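Local coordinates for member of DUF4221 family (PDB 3S9J), which is of unknown function but folds as a six-bladed beta-propeller belonging to the DUF4221 family, at residues Ile187-Tyr192 and Ser243-Leu248; Lys66-His71 and Ser104-Gln109; Gln119-Arg124 and Gly175-Ile180. All coordinates share one frame; numbering follows the deposited sequence.

Contact 1. Residues Ile187-Tyr192 and Ser243-Leu248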
# COMPACT_ATOMS: atom_id res chain seq x y z
N ILE A 187 -7.56 -12.70 -16.00
CA ILE A 187 -6.44 -12.14 -16.77
C ILE A 187 -5.12 -12.86 -16.52
O ILE A 187 -4.07 -12.35 -16.90
CB ILE A 187 -6.28 -10.61 -16.50
CG1 ILE A 187 -5.89 -10.33 -15.04
CG2 ILE A 187 -7.55 -9.86 -16.88
CD1 ILE A 187 -5.79 -8.82 -14.67
N PHE A 188 -5.18 -14.01 -15.85
CA PHE A 188 -4.00 -14.78 -15.45
C PHE A 188 -4.00 -16.10 -16.22
O PHE A 188 -4.86 -16.95 -16.01
CB PHE A 188 -4.03 -15.03 -13.95
CG PHE A 188 -4.13 -13.78 -13.16
CD1 PHE A 188 -3.00 -12.99 -12.96
CD2 PHE A 188 -5.34 -13.36 -12.66
CE1 PHE A 188 -3.09 -11.80 -12.26
CE2 PHE A 188 -5.43 -12.17 -11.93
CZ PHE A 188 -4.31 -11.40 -11.75
N LYS A 189 -3.04 -16.24 -17.12
CA LYS A 189 -3.03 -17.30 -18.14
C LYS A 189 -2.16 -18.51 -17.78
O LYS A 189 -2.45 -19.63 -18.17
CB LYS A 189 -2.55 -16.71 -19.47
CG LYS A 189 -3.31 -15.45 -19.92
CD LYS A 189 -4.83 -15.62 -19.77
CE LYS A 189 -5.62 -14.73 -20.74
NZ LYS A 189 -5.43 -13.27 -20.50
N GLU A 190 -1.07 -18.27 -17.06
CA GLU A 190 -0.12 -19.35 -16.77
C GLU A 190 -0.65 -20.30 -15.71
O GLU A 190 -1.27 -19.88 -14.74
CB GLU A 190 1.23 -18.78 -16.31
CG GLU A 190 1.94 -17.94 -17.37
CD GLU A 190 1.45 -16.51 -17.44
OE1 GLU A 190 0.86 -16.03 -16.45
OE2 GLU A 190 1.67 -15.86 -18.49
N GLU A 191 -0.38 -21.60 -15.90
CA GLU A 191 -0.84 -22.62 -14.97
C GLU A 191 0.35 -23.38 -14.41
O GLU A 191 0.70 -24.45 -14.88
CB GLU A 191 -1.85 -23.55 -15.65
CG GLU A 191 -3.16 -22.83 -15.99
CD GLU A 191 -4.22 -23.75 -16.59
OE1 GLU A 191 -3.84 -24.72 -17.28
OE2 GLU A 191 -5.43 -23.50 -16.39
N TYR A 192 0.99 -22.79 -13.41
CA TYR A 192 2.16 -23.38 -12.78
C TYR A 192 1.76 -24.19 -11.54
O TYR A 192 0.71 -23.98 -10.95
CB TYR A 192 3.15 -22.28 -12.39
CG TYR A 192 3.68 -21.44 -13.55
CD1 TYR A 192 4.19 -22.03 -14.70
CD2 TYR A 192 3.69 -20.05 -13.47
CE1 TYR A 192 4.70 -21.25 -15.75
CE2 TYR A 192 4.20 -19.27 -14.51
CZ TYR A 192 4.68 -19.87 -15.64
OH TYR A 192 5.18 -19.07 -16.66
N SER A 243 1.43 -1.61 -23.49
CA SER A 243 0.25 -2.20 -22.85
C SER A 243 0.60 -3.56 -22.26
O SER A 243 1.39 -4.31 -22.84
CB SER A 243 -0.91 -2.31 -23.85
OG SER A 243 -1.96 -3.06 -23.29
N MSE A 244 0.04 -3.88 -21.08
CA MSE A 244 0.37 -5.14 -20.42
C MSE A 244 -0.82 -5.85 -19.78
O MSE A 244 -1.85 -5.23 -19.43
CB MSE A 244 1.45 -4.91 -19.35
CG MSE A 244 1.01 -4.10 -18.17
SE MSE A 244 2.37 -3.97 -16.75
CE MSE A 244 3.63 -2.96 -17.70
N LYS A 245 -0.64 -7.16 -19.63
CA LYS A 245 -1.45 -8.01 -18.76
C LYS A 245 -0.51 -8.80 -17.86
O LYS A 245 0.69 -8.92 -18.16
CB LYS A 245 -2.35 -8.96 -19.58
CG LYS A 245 -3.25 -8.26 -20.60
CD LYS A 245 -4.74 -8.69 -20.56
CE LYS A 245 -4.98 -10.13 -21.01
NZ LYS A 245 -6.45 -10.44 -21.13
N PRO A 246 -1.01 -9.32 -16.73
CA PRO A 246 -0.08 -9.91 -15.81
C PRO A 246 0.61 -11.15 -16.34
O PRO A 246 0.11 -11.83 -17.24
CB PRO A 246 -0.96 -10.25 -14.58
CG PRO A 246 -2.14 -9.37 -14.70
CD PRO A 246 -2.37 -9.29 -16.17
N LYS A 247 1.80 -11.36 -15.82
CA LYS A 247 2.62 -12.52 -16.16
C LYS A 247 3.00 -13.13 -14.83
O LYS A 247 3.79 -12.56 -14.08
CB LYS A 247 3.87 -12.11 -16.95
CG LYS A 247 4.29 -13.14 -18.01
CD LYS A 247 5.09 -14.32 -17.47
CE LYS A 247 6.60 -14.16 -17.74
NZ LYS A 247 7.42 -13.92 -16.50
N LEU A 248 2.42 -14.27 -14.54
CA LEU A 248 2.74 -14.94 -13.30
C LEU A 248 4.18 -15.47 -13.34
O LEU A 248 4.64 -15.94 -14.37
CB LEU A 248 1.76 -16.08 -13.05
CG LEU A 248 0.29 -15.69 -12.88
CD1 LEU A 248 -0.57 -16.94 -12.72
CD2 LEU A 248 0.08 -14.76 -11.66
O HOH W 1 -0.96 -14.39 -16.80
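Two loops of the beta-propeller, each following the last strand of a four-stranded blade, meet where Phe188 and Glu190 face Pro246 and Leu248. Glu190 bends at chi2 (82°), carrying its carboxylate carbon toward Leu248, whose backbone N donates to Glu190 OE1 at 3.0 Å. The N-H arrives from above the carboxylate plane, 60° out of it, in a fairly straight bond (160°). A water also donates to OE1; it accepts from Lys189 N and donates to Pro246 O at 2.8 Å, tying both backbones to the same site.

The apolar half is built round the Pro246 ring. The Phe188 side chain crosses it at about a right angle, with CE1 3.5 Å from Pro246 CB, while Ile187 CD1 comes within 3.7 Å of Pro246 CG. Ile187 CG1 also lies over one face of the Phe188 ring, toward the rim. Leu248 CD2 touches Phe188 CD1 at 3.8 Å, and Trp161 meets the same ring from another loop. At the other end, the ring edge of Tyr192 brings CE2 to 3.4 Å from Leu248 O. This is a contact between the loops that follow the outermost strands of two adjacent propeller blades.

Contact 2. Residues Lys66-His71 and Ser104-Gln109. With NA (sodium ion), chain D; FMT (formic acid), chain I.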
# COMPACT_ATOMS: atom_id res chain seq x y z
N LYS A 66 3.84 12.00 19.09
CA LYS A 66 3.78 11.04 20.17
C LYS A 66 4.30 9.68 19.74
O LYS A 66 4.48 9.44 18.54
CB LYS A 66 2.39 10.90 20.76
CG LYS A 66 1.35 10.27 19.96
CD LYS A 66 -0.00 10.29 20.74
CE LYS A 66 -1.12 9.69 19.95
NZ LYS A 66 -2.50 10.14 20.42
N ARG A 67 4.50 8.84 20.73
CA ARG A 67 4.99 7.48 20.54
C ARG A 67 4.02 6.57 21.24
O ARG A 67 3.73 6.75 22.44
CB ARG A 67 6.39 7.35 21.14
CG ARG A 67 7.05 6.01 20.97
CD ARG A 67 8.49 6.06 21.45
NE ARG A 67 9.29 7.00 20.66
CZ ARG A 67 9.90 6.75 19.51
NH1 ARG A 67 9.86 5.55 18.95
NH2 ARG A 67 10.60 7.71 18.92
N ILE A 68 3.48 5.63 20.49
CA ILE A 68 2.55 4.65 21.01
C ILE A 68 3.30 3.35 21.26
O ILE A 68 3.83 2.75 20.32
CB ILE A 68 1.40 4.43 20.05
CG1 ILE A 68 0.69 5.75 19.74
CG2 ILE A 68 0.41 3.33 20.58
CD1 ILE A 68 -0.42 5.65 18.67
N PRO A 69 3.41 2.94 22.53
CA PRO A 69 4.19 1.74 22.80
C PRO A 69 3.47 0.49 22.32
O PRO A 69 2.23 0.44 22.29
CB PRO A 69 4.34 1.74 24.32
CG PRO A 69 3.27 2.57 24.80
CD PRO A 69 2.88 3.53 23.75
N LEU A 70 4.26 -0.51 21.92
CA LEU A 70 3.77 -1.84 21.58
C LEU A 70 4.56 -2.83 22.41
O LEU A 70 5.78 -2.81 22.39
CB LEU A 70 3.96 -2.14 20.08
CG LEU A 70 3.20 -1.30 19.05
CD1 LEU A 70 3.63 -1.70 17.61
CD2 LEU A 70 1.66 -1.40 19.29
N HIS A 71 3.86 -3.68 23.17
CA HIS A 71 4.51 -4.68 24.02
C HIS A 71 4.37 -6.05 23.39
O HIS A 71 3.33 -6.34 22.78
CB HIS A 71 3.82 -4.69 25.38
CG HIS A 71 3.83 -3.36 26.06
ND1 HIS A 71 4.93 -2.86 26.72
CD2 HIS A 71 2.87 -2.41 26.17
CE1 HIS A 71 4.65 -1.67 27.21
NE2 HIS A 71 3.40 -1.38 26.90
N SER A 104 -5.83 -7.07 15.92
CA SER A 104 -6.05 -6.50 17.27
C SER A 104 -6.39 -5.01 17.19
O SER A 104 -5.90 -4.31 16.30
CB SER A 104 -4.83 -6.67 18.17
OG SER A 104 -4.42 -8.02 18.33
N SER A 105 -7.24 -4.54 18.10
CA SER A 105 -7.47 -3.12 18.26
C SER A 105 -6.74 -2.65 19.50
O SER A 105 -6.67 -3.36 20.50
CB SER A 105 -8.95 -2.78 18.32
OG SER A 105 -9.56 -3.54 19.34
N ILE A 106 -6.13 -1.48 19.38
CA ILE A 106 -5.40 -0.87 20.50
C ILE A 106 -5.79 0.58 20.66
O ILE A 106 -6.33 1.20 19.73
CB ILE A 106 -3.86 -0.99 20.34
CG1 ILE A 106 -3.33 -0.20 19.14
CG2 ILE A 106 -3.44 -2.44 20.20
CD1 ILE A 106 -1.80 -0.16 19.07
N ASN A 107 -5.56 1.12 21.86
CA ASN A 107 -5.72 2.57 22.06
C ASN A 107 -4.39 3.33 21.92
O ASN A 107 -3.36 2.74 21.57
CB ASN A 107 -6.42 2.88 23.38
CG ASN A 107 -5.61 2.48 24.60
OD1 ASN A 107 -4.40 2.33 24.52
ND2 ASN A 107 -6.29 2.30 25.75
N SER A 108 -4.41 4.65 22.19
CA SER A 108 -3.24 5.50 21.98
C SER A 108 -2.12 5.22 22.98
O SER A 108 -1.02 5.71 22.82
CB SER A 108 -3.64 6.98 22.07
OG SER A 108 -4.23 7.29 23.32
N GLN A 109 -2.43 4.44 24.01
CA GLN A 109 -1.45 4.03 25.00
C GLN A 109 -0.91 2.63 24.70
O GLN A 109 -0.15 2.04 25.49
CB GLN A 109 -2.08 4.10 26.41
CG GLN A 109 -2.47 5.53 26.84
CD GLN A 109 -3.78 6.04 26.22
OE1 GLN A 109 -4.82 5.36 26.27
NE2 GLN A 109 -3.74 7.24 25.64
NA NA D . 7.87 -1.97 22.06
C FMT I . -9.88 2.12 25.26
O1 FMT I . -10.29 2.85 24.34
O2 FMT I . -9.01 2.49 26.04
O HOH W 2 1.03 7.12 23.67
O HOH W 3 7.15 0.09 22.96
O HOH W 4 10.11 -1.18 21.81
O HOH W 5 8.92 -4.24 22.28
O HOH W 6 8.38 -2.11 24.54
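Leu70 and Ile106 open the apolar part of this contact, their side chains crossing at about a right angle with Leu70 CD2 3.7 Å from Ile106 CD1. Ile68 CG2 approaches the same Ile106 CD1 more loosely, at 4.4 Å, and Ile93 of strand 93-97 packs on both isoleucines.

Other contacts set carbon against carbonyl oxygen. Ile68 CG1 lies 3.5 Å from Ser108 O, with CG2 of the same isoleucine nearly as close, and Pro69 CG sits 3.5 Å from Gln109 O. The two backbones are linked by a water that donates to Arg67 O and, at 2.6 Å, to Ser108 O. The extended chain of Lys66 brings NZ near Ser108 CB, and this NZ is hydrogen-bonded to Ser90 OG and a glycerol.

One side-chain hydrogen bond inside 104-109 makes an Asx turn. Asn107 has CG between the backbone N and the carbonyl carbon (chi1 66°), and its OD1 accepts from Gln109 N at 2.9 Å, the donor standing 48° out of the carbonyl plane. Glu111 N donates to the same oxygen, while Asn107 ND2 gives an almost straight bond (170°), 2.7 Å long, to O2 of a formic acid molecule, probably from the crystallisation liquor. An alanine here would probably leave the N-H groups of Gln109 and Glu111 without this acceptor and the turn less firmly set.

Metal coordination lies on the first segment, where a sodium ion is bound by Leu70 O at 2.3 Å, four waters and Tyr52 O; one of these waters accepts from Leu70 N. The whole is an interface between neighbouring propeller blades, the end of strand 63-69 and Leu70 just after it packing on Ile106 and the turn that follows.

Contact 3. Residues Gln119-Arg124 and Gly175-Ile180. With FMT (formic acid), chain L.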
# COMPACT_ATOMS: atom_id res chain seq x y z
N GLN A 119 -9.11 -16.17 10.36
CA GLN A 119 -8.80 -17.31 9.49
C GLN A 119 -9.92 -17.35 8.49
O GLN A 119 -10.92 -16.60 8.62
CB GLN A 119 -8.78 -18.60 10.31
CG GLN A 119 -7.61 -18.69 11.28
CD GLN A 119 -7.74 -19.90 12.21
OE1 GLN A 119 -8.77 -20.12 12.87
NE2 GLN A 119 -6.67 -20.69 12.27
N THR A 120 -9.80 -18.22 7.51
CA THR A 120 -10.86 -18.38 6.55
C THR A 120 -12.07 -18.95 7.31
O THR A 120 -11.92 -19.52 8.41
CB THR A 120 -10.50 -19.31 5.39
OG1 THR A 120 -10.36 -20.65 5.87
CG2 THR A 120 -9.16 -18.83 4.70
N PRO A 121 -13.25 -18.82 6.73
CA PRO A 121 -14.43 -19.47 7.37
C PRO A 121 -14.19 -20.94 7.74
O PRO A 121 -14.54 -21.36 8.85
CB PRO A 121 -15.51 -19.31 6.31
CG PRO A 121 -15.23 -17.95 5.71
CD PRO A 121 -13.66 -17.88 5.65
N GLU A 122 -13.53 -21.69 6.85
CA GLU A 122 -13.22 -23.10 7.13
C GLU A 122 -12.07 -23.34 8.11
O GLU A 122 -11.77 -24.50 8.43
CB GLU A 122 -12.97 -23.87 5.83
CG GLU A 122 -14.21 -24.10 5.03
CD GLU A 122 -15.22 -24.97 5.79
OE1 GLU A 122 -14.83 -26.07 6.25
OE2 GLU A 122 -16.37 -24.54 5.93
N GLY A 123 -11.43 -22.27 8.58
CA GLY A 123 -10.45 -22.39 9.64
C GLY A 123 -9.01 -22.50 9.12
O GLY A 123 -8.13 -22.90 9.87
N ARG A 124 -8.78 -22.08 7.88
CA ARG A 124 -7.44 -22.12 7.28
C ARG A 124 -6.68 -20.82 7.49
O ARG A 124 -7.26 -19.73 7.60
CB ARG A 124 -7.53 -22.41 5.79
CG ARG A 124 -7.88 -23.85 5.45
CD ARG A 124 -7.56 -24.12 3.98
NE ARG A 124 -8.58 -23.56 3.10
CZ ARG A 124 -8.38 -23.30 1.81
NH1 ARG A 124 -7.19 -23.53 1.26
NH2 ARG A 124 -9.37 -22.80 1.08
N GLY A 175 -16.38 -10.75 15.43
CA GLY A 175 -15.26 -11.50 14.87
C GLY A 175 -15.57 -12.29 13.60
O GLY A 175 -14.67 -12.93 13.03
N GLU A 176 -16.83 -12.29 13.16
CA GLU A 176 -17.22 -13.10 12.01
C GLU A 176 -16.48 -12.62 10.76
O GLU A 176 -16.49 -11.44 10.47
CB GLU A 176 -18.74 -13.08 11.78
CG GLU A 176 -19.17 -13.89 10.58
CD GLU A 176 -20.67 -14.04 10.47
OE1 GLU A 176 -21.39 -13.75 11.44
OE2 GLU A 176 -21.15 -14.50 9.39
N VAL A 177 -15.90 -13.55 10.03
CA VAL A 177 -15.24 -13.26 8.74
C VAL A 177 -16.22 -13.61 7.62
O VAL A 177 -16.90 -14.64 7.66
CB VAL A 177 -13.92 -14.03 8.60
CG1 VAL A 177 -13.34 -13.87 7.16
CG2 VAL A 177 -12.88 -13.53 9.65
N LYS A 178 -16.34 -12.71 6.64
CA LYS A 178 -17.16 -12.92 5.46
C LYS A 178 -16.29 -12.77 4.22
O LYS A 178 -15.43 -11.90 4.16
CB LYS A 178 -18.26 -11.88 5.35
CG LYS A 178 -19.19 -11.79 6.53
CD LYS A 178 -20.32 -10.82 6.25
CE LYS A 178 -20.80 -10.12 7.53
NZ LYS A 178 -20.12 -8.82 7.75
N TRP A 179 -16.53 -13.62 3.23
CA TRP A 179 -15.89 -13.44 1.92
C TRP A 179 -16.71 -12.38 1.19
O TRP A 179 -17.94 -12.41 1.21
CB TRP A 179 -15.98 -14.70 1.07
CG TRP A 179 -15.16 -15.88 1.46
CD1 TRP A 179 -15.63 -17.12 1.78
CD2 TRP A 179 -13.74 -15.96 1.51
NE1 TRP A 179 -14.59 -17.97 2.04
CE2 TRP A 179 -13.41 -17.29 1.87
CE3 TRP A 179 -12.71 -15.04 1.25
CZ2 TRP A 179 -12.09 -17.72 2.01
CZ3 TRP A 179 -11.40 -15.47 1.39
CH2 TRP A 179 -11.11 -16.81 1.77
N ILE A 180 -16.04 -11.46 0.52
CA ILE A 180 -16.69 -10.39 -0.20
C ILE A 180 -16.76 -10.81 -1.67
O ILE A 180 -15.76 -11.30 -2.19
CB ILE A 180 -15.91 -9.08 -0.05
CG1 ILE A 180 -15.71 -8.78 1.46
CG2 ILE A 180 -16.65 -7.94 -0.74
CD1 ILE A 180 -17.00 -8.77 2.29
C FMT L . -12.08 -21.52 3.22
O1 FMT L . -13.05 -21.02 3.84
O2 FMT L . -11.04 -21.99 3.74
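In Trp179, chi1 (-70°) sets CG beside the backbone N, and chi2 (120°) then sets the indole, which meets Pro121 and Thr120. In Thr120, chi1 (68°) puts OG1 between the backbone N and the carbonyl carbon, where it meets Arg124 N and a formic acid molecule, while CG2 is left to face Trp179 CH2 in a looser touch at 4.1 Å. The pyrrolidine of Pro121 comes over one indole face toward the rim, with CD 3.5 Å above the ring plane, and Pro121 CG is 3.7 Å from Trp179 NE1. His165 stacks on the same indole. Val177, directed at the other segment, sets CG2 3.8 Å from Gln119 O.

The first segment is folded on itself. A type I turn runs from Thr120 to Gly123, closed by Gly123 N bonding to Thr120 O, and Thr120 OG1 accepts from Arg124 N at 2.9 Å. At the backbone angles of Gly123 a CB would be jammed against the preceding carbonyl O.

The formic acid sits beside this turn, its carbon in the plane of the indole, at the ring edge. Thr120 OG1 donates to formic acid O2 at 2.6 Å, and Glu122 N reaches formic acid O1 at 3.1 Å. Arg124 NE adds a bond to O2 at 3.0 Å, with NH2 at longer range, though Arg124 is modelled in two conformers and its share is less certain; Arg124 NH1 goes to Leu152 O. Across the segments the contact is mostly van der Waals, with carbon atoms also meeting Gln119 O and the indole N. Around the ligand, however, a hydroxyl, a backbone N-H and a guanidinium converge, which is consistent with a small pocket that could hold a carboxylate, although the formic acid probably came from the crystallisation liquor.

How the contacts relate
The contacts are successive joints round one propeller. Contact 2 joins the blade ending in strand 63-69 to the next, contact 3 joins that to the blade ending in strand 177-183, and contact 1 links the loops after this blade and its successor. Contacts 1 and 2 lie on opposite sides of the chain's centre, with centres 41 Å apart; contact 3 is about 14 Å from contact 1 and about 10 Å from contact 2 between nearest atoms. Contact 2 alone holds a sodium ligand, Leu70; Asp21, Thr24 and Asn353 form another site. Formic acid binds at contacts 2 and 3, and another lies about 6 Å from the Lys247 side chain in contact 1. With function unknown, these sites have no assigned role.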